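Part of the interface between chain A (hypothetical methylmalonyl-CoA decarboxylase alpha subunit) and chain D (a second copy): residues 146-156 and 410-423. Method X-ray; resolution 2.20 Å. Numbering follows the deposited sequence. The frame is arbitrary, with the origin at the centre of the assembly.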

ATOM      1  N   SER A 146     -26.243  27.739 -12.681  1.00 20.61           N
ATOM      2  CA  SER A 146     -25.627  28.509 -11.609  1.00 20.64           C
ATOM      3  C   SER A 146     -25.520  27.618 -10.371  1.00 19.96           C
ATOM      4  O   SER A 146     -24.497  27.608  -9.688  1.00 20.29           O
ATOM      5  CB  SER A 146     -26.474  29.750 -11.298  1.00 21.31           C
ATOM      6  OG  SER A 146     -25.840  30.592 -10.347  1.00 21.74           O
ATOM      7  N   LEU A 147     -26.580  26.869 -10.087  1.00 17.49           N
ATOM      8  CA  LEU A 147     -26.582  25.967  -8.943  1.00 18.00           C
ATOM      9  C   LEU A 147     -25.568  24.843  -9.150  1.00 18.27           C
ATOM     10  O   LEU A 147     -24.870  24.442  -8.214  1.00 17.90           O
ATOM     11  CB  LEU A 147     -27.971  25.366  -8.741  1.00 18.47           C
ATOM     12  CG  LEU A 147     -29.138  26.323  -8.472  1.00 19.22           C
ATOM     13  CD1 LEU A 147     -30.435  25.505  -8.355  1.00 17.40           C
ATOM     14  CD2 LEU A 147     -28.884  27.113  -7.194  1.00 16.88           C
ATOM     15  N   GLU A 148     -25.497  24.333 -10.377  1.00 16.55           N
ATOM     16  CA  GLU A 148     -24.565  23.260 -10.717  1.00 17.30           C
ATOM     17  C   GLU A 148     -23.148  23.756 -10.452  1.00 17.30           C
ATOM     18  O   GLU A 148     -22.278  22.991 -10.035  1.00 17.33           O
ATOM     19  CB  GLU A 148     -24.694  22.879 -12.195  1.00 15.18           C
ATOM     20  CG  GLU A 148     -23.989  21.582 -12.558  1.00 16.28           C
ATOM     21  CD  GLU A 148     -24.746  20.361 -12.073  1.00 17.25           C
ATOM     22  OE1 GLU A 148     -24.174  19.255 -12.074  1.00 18.68           O
ATOM     23  OE2 GLU A 148     -25.921  20.505 -11.688  1.00 19.48           O
ATOM     24  N   GLY A 149     -22.927  25.039 -10.721  1.00 15.59           N
ATOM     25  CA  GLY A 149     -21.627  25.633 -10.486  1.00 15.20           C
ATOM     26  C   GLY A 149     -21.322  25.574  -9.002  1.00 14.99           C
ATOM     27  O   GLY A 149     -20.216  25.222  -8.601  1.00 16.53           O
ATOM     28  N   TYR A 150     -22.310  25.920  -8.184  1.00 14.37           N
ATOM     29  CA  TYR A 150     -22.144  25.878  -6.738  1.00 16.54           C
ATOM     30  C   TYR A 150     -21.762  24.456  -6.319  1.00 17.40           C
ATOM     31  O   TYR A 150     -20.820  24.248  -5.541  1.00 15.76           O
ATOM     32  CB  TYR A 150     -23.442  26.295  -6.040  1.00 16.82           C
ATOM     33  CG  TYR A 150     -23.534  27.778  -5.751  1.00 18.38           C
ATOM     34  CD1 TYR A 150     -24.556  28.555  -6.295  1.00 17.99           C
ATOM     35  CD2 TYR A 150     -22.594  28.403  -4.932  1.00 17.91           C
ATOM     36  CE1 TYR A 150     -24.636  29.922  -6.031  1.00 21.22           C
ATOM     37  CE2 TYR A 150     -22.664  29.765  -4.664  1.00 19.79           C
ATOM     38  CZ  TYR A 150     -23.683  30.520  -5.215  1.00 21.17           C
ATOM     39  OH  TYR A 150     -23.734  31.874  -4.961  1.00 22.72           O
ATOM     40  N   GLY A 151     -22.502  23.486  -6.850  1.00 16.83           N
ATOM     41  CA  GLY A 151     -22.245  22.093  -6.544  1.00 16.35           C
ATOM     42  C   GLY A 151     -20.801  21.720  -6.812  1.00 14.79           C
ATOM     43  O   GLY A 151     -20.155  21.099  -5.968  1.00 12.95           O
ATOM     44  N   ALA A 152     -20.285  22.120  -7.972  1.00 14.78           N
ATOM     45  CA  ALA A 152     -18.904  21.812  -8.334  1.00 14.17           C
ATOM     46  C   ALA A 152     -17.909  22.368  -7.321  1.00 14.97           C
ATOM     47  O   ALA A 152     -16.967  21.680  -6.942  1.00 14.38           O
ATOM     48  CB  ALA A 152     -18.592  22.346  -9.726  1.00 14.01           C
ATOM     49  N   VAL A 153     -18.102  23.612  -6.881  1.00 16.03           N
ATOM     50  CA  VAL A 153     -17.175  24.185  -5.910  1.00 16.57           C
ATOM     51  C   VAL A 153     -17.284  23.470  -4.568  1.00 16.79           C
ATOM     52  O   VAL A 153     -16.266  23.173  -3.954  1.00 16.99           O
ATOM     53  CB  VAL A 153     -17.384  25.717  -5.728  1.00 19.30           C
ATOM     54  CG1 VAL A 153     -18.808  26.090  -6.019  1.00 21.13           C
ATOM     55  CG2 VAL A 153     -17.017  26.133  -4.309  1.00 17.59           C
ATOM     56  N   PHE A 154     -18.508  23.185  -4.121  1.00 15.87           N
ATOM     57  CA  PHE A 154     -18.711  22.479  -2.856  1.00 16.24           C
ATOM     58  C   PHE A 154     -17.977  21.146  -2.909  1.00 16.91           C
ATOM     59  O   PHE A 154     -17.422  20.673  -1.911  1.00 17.49           O
ATOM     60  CB  PHE A 154     -20.197  22.189  -2.602  1.00 15.99           C
ATOM     61  CG  PHE A 154     -21.061  23.413  -2.500  1.00 14.53           C
ATOM     62  CD1 PHE A 154     -20.503  24.671  -2.286  1.00 13.35           C
ATOM     63  CD2 PHE A 154     -22.437  23.303  -2.633  1.00 13.37           C
ATOM     64  CE1 PHE A 154     -21.309  25.802  -2.211  1.00 14.07           C
ATOM     65  CE2 PHE A 154     -23.253  24.417  -2.559  1.00 13.09           C
ATOM     66  CZ  PHE A 154     -22.692  25.678  -2.350  1.00 14.93           C
ATOM     67  N   LYS A 155     -17.988  20.536  -4.086  1.00 16.65           N
ATOM     68  CA  LYS A 155     -17.328  19.259  -4.278  1.00 17.26           C
ATOM     69  C   LYS A 155     -15.844  19.421  -3.959  1.00 16.71           C
ATOM     70  O   LYS A 155     -15.256  18.603  -3.255  1.00 17.06           O
ATOM     71  CB  LYS A 155     -17.515  18.802  -5.727  1.00 19.47           C
ATOM     72  CG  LYS A 155     -17.896  17.345  -5.887  1.00 21.30           C
ATOM     73  CD  LYS A 155     -16.761  16.433  -5.537  1.00 22.57           C
ATOM     74  CE  LYS A 155     -17.069  15.000  -5.954  1.00 25.20           C
ATOM     75  NZ  LYS A 155     -15.919  14.087  -5.665  1.00 25.00           N
ATOM     76  N   MET A 156     -15.242  20.489  -4.471  1.00 14.98           N
ATOM     77  CA  MET A 156     -13.832  20.735  -4.234  1.00 15.28           C
ATOM     78  C   MET A 156     -13.549  21.028  -2.751  1.00 15.71           C
ATOM     79  O   MET A 156     -12.494  20.667  -2.232  1.00 16.82           O
ATOM     80  CB  MET A 156     -13.349  21.886  -5.119  1.00 15.80           C
ATOM     81  CG  MET A 156     -13.403  21.575  -6.621  1.00 18.67           C
ATOM     82  SD  MET A 156     -12.550  20.031  -7.078  1.00 18.51           S
ATOM     83  CE  MET A 156     -10.898  20.387  -6.510  1.00 16.57           C
TER
ATOM     84  N   TYR D 410     -35.502  23.426  -5.732  1.00 21.20           N
ATOM     85  CA  TYR D 410     -35.008  24.804  -5.814  1.00 21.09           C
ATOM     86  C   TYR D 410     -33.760  25.154  -5.002  1.00 21.48           C
ATOM     87  O   TYR D 410     -33.531  24.626  -3.914  1.00 22.48           O
ATOM     88  CB  TYR D 410     -36.103  25.779  -5.385  1.00 22.62           C
ATOM     89  CG  TYR D 410     -37.428  25.645  -6.093  1.00 27.31           C
ATOM     90  CD1 TYR D 410     -37.498  25.249  -7.432  1.00 28.13           C
ATOM     91  CD2 TYR D 410     -38.615  25.982  -5.442  1.00 26.87           C
ATOM     92  CE1 TYR D 410     -38.721  25.196  -8.105  1.00 27.39           C
ATOM     93  CE2 TYR D 410     -39.839  25.934  -6.109  1.00 28.05           C
ATOM     94  CZ  TYR D 410     -39.882  25.539  -7.437  1.00 28.26           C
ATOM     95  OH  TYR D 410     -41.088  25.487  -8.090  1.00 29.84           O
ATOM     96  N   GLY D 411     -32.983  26.084  -5.550  1.00 20.22           N
ATOM     97  CA  GLY D 411     -31.786  26.585  -4.903  1.00 19.58           C
ATOM     98  C   GLY D 411     -30.834  25.612  -4.234  1.00 19.10           C
ATOM     99  O   GLY D 411     -30.514  24.554  -4.786  1.00 19.66           O
ATOM    100  N   GLY D 412     -30.365  25.988  -3.045  1.00 16.55           N
ATOM    101  CA  GLY D 412     -29.440  25.149  -2.303  1.00 14.67           C
ATOM    102  C   GLY D 412     -30.034  23.793  -1.980  1.00 14.06           C
ATOM    103  O   GLY D 412     -29.336  22.781  -2.020  1.00 13.58           O
ATOM    104  N   ALA D 413     -31.316  23.774  -1.632  1.00 13.06           N
ATOM    105  CA  ALA D 413     -31.997  22.527  -1.326  1.00 14.14           C
ATOM    106  C   ALA D 413     -31.763  21.541  -2.481  1.00 14.85           C
ATOM    107  O   ALA D 413     -31.436  20.371  -2.253  1.00 16.22           O
ATOM    108  CB  ALA D 413     -33.483  22.778  -1.127  1.00 14.32           C
ATOM    109  N   HIS D 414     -31.918  22.036  -3.711  1.00 15.04           N
ATOM    110  CA  HIS D 414     -31.718  21.265  -4.942  1.00 14.47           C
ATOM    111  C   HIS D 414     -30.359  20.585  -4.946  1.00 15.09           C
ATOM    112  O   HIS D 414     -30.248  19.381  -5.212  1.00 12.24           O
ATOM    113  CB  HIS D 414     -31.825  22.211  -6.152  1.00 14.73           C
ATOM    114  CG  HIS D 414     -31.347  21.620  -7.447  1.00 16.49           C
ATOM    115  ND1 HIS D 414     -30.207  22.059  -8.089  1.00 17.28           N
ATOM    116  CD2 HIS D 414     -31.868  20.646  -8.234  1.00 15.84           C
ATOM    117  CE1 HIS D 414     -30.047  21.382  -9.214  1.00 16.02           C
ATOM    118  NE2 HIS D 414     -31.041  20.519  -9.325  1.00 15.64           N
ATOM    119  N   ILE D 415     -29.324  21.375  -4.658  1.00 14.24           N
ATOM    120  CA  ILE D 415     -27.946  20.887  -4.614  1.00 13.57           C
ATOM    121  C   ILE D 415     -27.721  19.941  -3.435  1.00 13.86           C
ATOM    122  O   ILE D 415     -26.967  18.969  -3.539  1.00 14.99           O
ATOM    123  CB  ILE D 415     -26.954  22.061  -4.479  1.00 13.36           C
ATOM    124  CG1 ILE D 415     -27.188  23.064  -5.611  1.00 12.13           C
ATOM    125  CG2 ILE D 415     -25.516  21.545  -4.477  1.00  7.17           C
ATOM    126  CD1 ILE D 415     -26.361  24.329  -5.480  1.00 15.49           C
ATOM    127  N   ALA D 416     -28.373  20.227  -2.314  1.00 11.76           N
ATOM    128  CA  ALA D 416     -28.216  19.410  -1.116  1.00 12.13           C
ATOM    129  C   ALA D 416     -28.848  18.024  -1.232  1.00 13.98           C
ATOM    130  O   ALA D 416     -28.599  17.168  -0.391  1.00 14.52           O
ATOM    131  CB  ALA D 416     -28.804  20.137   0.087  1.00 10.62           C
ATOM    132  N   MET D 417     -29.671  17.807  -2.257  1.00 14.18           N
ATOM    133  CA  MET D 417     -30.323  16.514  -2.440  1.00 14.12           C
ATOM    134  C   MET D 417     -29.504  15.583  -3.327  1.00 14.24           C
ATOM    135  O   MET D 417     -29.850  14.412  -3.496  1.00 12.99           O
ATOM    136  CB  MET D 417     -31.725  16.697  -3.028  1.00 15.30           C
ATOM    137  CG  MET D 417     -32.717  17.263  -2.033  1.00 15.57           C
ATOM    138  SD  MET D 417     -32.697  16.338  -0.490  1.00 18.01           S
ATOM    139  CE  MET D 417     -33.914  15.043  -0.836  1.00 17.10           C
ATOM    140  N   SER D 418     -28.422  16.136  -3.879  1.00 14.89           N
ATOM    141  CA  SER D 418     -27.465  15.446  -4.744  1.00 15.21           C
ATOM    142  C   SER D 418     -27.689  15.613  -6.240  1.00 17.30           C
ATOM    143  O   SER D 418     -28.619  15.043  -6.819  1.00 18.37           O
ATOM    144  CB  SER D 418     -27.388  13.950  -4.430  1.00 14.40           C
ATOM    145  OG  SER D 418     -26.313  13.370  -5.163  1.00 13.38           O
ATOM    146  N   ILE D 419     -26.808  16.397  -6.852  1.00 17.01           N
ATOM    147  CA  ILE D 419     -26.834  16.678  -8.278  1.00 15.12           C
ATOM    148  C   ILE D 419     -25.502  16.182  -8.825  1.00 14.89           C
ATOM    149  O   ILE D 419     -24.639  15.770  -8.050  1.00 15.30           O
ATOM    150  CB  ILE D 419     -26.960  18.171  -8.521  1.00 13.65           C
ATOM    151  CG1 ILE D 419     -25.687  18.881  -8.048  1.00 13.19           C
ATOM    152  CG2 ILE D 419     -28.173  18.699  -7.766  1.00 12.51           C
ATOM    153  CD1 ILE D 419     -25.684  20.365  -8.294  1.00 14.13           C
ATOM    154  N   LYS D 420     -25.328  16.236 -10.142  1.00 14.00           N
ATOM    155  CA  LYS D 420     -24.110  15.750 -10.782  1.00 14.69           C
ATOM    156  C   LYS D 420     -22.801  16.376 -10.324  1.00 14.05           C
ATOM    157  O   LYS D 420     -21.843  15.660 -10.034  1.00 12.29           O
ATOM    158  CB  LYS D 420     -24.209  15.884 -12.304  1.00 15.35           C
ATOM    159  CG  LYS D 420     -25.108  14.862 -12.968  1.00 18.16           C
ATOM    160  CD  LYS D 420     -24.942  14.940 -14.483  1.00 20.93           C
ATOM    161  CE  LYS D 420     -25.735  13.868 -15.186  1.00 21.59           C
ATOM    162  NZ  LYS D 420     -25.554  13.947 -16.663  1.00 22.74           N
ATOM    163  N   SER D 421     -22.748  17.703 -10.273  1.00 14.89           N
ATOM    164  CA  SER D 421     -21.527  18.382  -9.854  1.00 15.08           C
ATOM    165  C   SER D 421     -21.133  18.003  -8.426  1.00 14.79           C
ATOM    166  O   SER D 421     -19.962  18.099  -8.051  1.00 15.18           O
ATOM    167  CB  SER D 421     -21.697  19.899  -9.968  1.00 12.21           C
ATOM    168  OG  SER D 421     -22.843  20.336  -9.263  1.00 15.88           O
ATOM    169  N   LEU D 422     -22.111  17.574  -7.629  1.00 14.29           N
ATOM    170  CA  LEU D 422     -21.839  17.181  -6.245  1.00 14.91           C
ATOM    171  C   LEU D 422     -21.547  15.682  -6.137  1.00 15.09           C
ATOM    172  O   LEU D 422     -21.260  15.184  -5.052  1.00 15.65           O
ATOM    173  CB  LEU D 422     -23.008  17.536  -5.320  1.00 13.64           C
ATOM    174  CG  LEU D 422     -22.672  17.525  -3.815  1.00 14.99           C
ATOM    175  CD1 LEU D 422     -21.933  18.822  -3.480  1.00 14.29           C
ATOM    176  CD2 LEU D 422     -23.928  17.403  -2.953  1.00  8.94           C
ATOM    177  N   GLY D 423     -21.642  14.964  -7.256  1.00 14.40           N
ATOM    178  CA  GLY D 423     -21.330  13.546  -7.242  1.00 13.38           C
ATOM    179  C   GLY D 423     -22.425  12.542  -7.533  1.00 14.94           C
ATOM    180  O   GLY D 423     -22.210  11.347  -7.377  1.00 14.29           O
TER
HETATM  181  O   HOH W   1     -27.047  17.579 -11.963  1.00 27.79           O

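The helix of chain A, residues 146-156, packs against a short helix of chain D (about residues 411-416) and the turn that follows it; the two helix axes approach to 9.6 Å and cross at -51°, and the two stretches together bury 605 Å². Ile D415 is the knob of the contact, seated in a hole formed by Leu A147, Tyr A150, Gly A151 and Phe A154. Its chi angles of -55° (m) and 174° (t) extend the CG1 arm toward the N-terminal side of the hole, where CD1 lies 3.8 Å from CB of Leu A147, 3.6 Å from CB of Tyr A150 and 3.1 Å from the carbonyl O of Leu A147. The other branch, CG2, lies 3.9 Å from CA of Gly A151 and meets the Phe A154 ring at its edge, 4.0 Å from CD2. A branched, wholly apolar side chain thus fills the hole in two directions.

Gly A151 is the floor of the contact. A CB here would point toward chain D and fall 2.1 Å from OG of Ser D421 and 2.8 Å from CD1 of Ile D419, so the bare backbone is what lets the turn come in, with CA of Gly A151 only 4.9 Å from CA of Leu D422. CA of Ala A152 lies closer still, 4.6 Å from CA of Ser D421, but its CB points away overall and the small methyl fits 4.0 Å from CB of Ser D421.

Ser D421 makes both direct hydrogen bonds between the stretches. With chi1 at 54° (p), its OG donates to the backbone O of Glu A148 at 2.8 Å; that carbonyl also accepts the helical bond from N of Ala A152, so the serine adds a second donor to it. The backbone N of Ser D421 donates to OE1 of Glu A148, also at 2.8 Å. The CA-CB bond of Glu A148 points sideways, and chi1 of -167° (t) followed by chi2 of 75° (p) bends the chain so that its carboxylate reaches the turn. Its OE2 accepts a hydrogen bond from water 1 at 3.1 Å, and the same water accepts one from N of Lys D420 at 2.8 Å, so the carboxylate engages two successive backbone amides, one directly and one through water.

At one end of the contact, Leu A147, in the mt rotamer, points toward chain D and sets CD1 3.7 Å from the carbonyl O of Gly D411, whose positive phi favours glycine. At the other end, Leu D422 starts sideways, but chi1 of -164° (t) and chi2 of 78° (p) bring its tip back to the helix: CD1 lies 3.9 Å from CB of Phe A154 and 3.8 Å from O of Gly A151. Lys A155 contributes its aliphatic stem, CG lying 4.0 Å from CA of Leu D422, while NZ extends beyond.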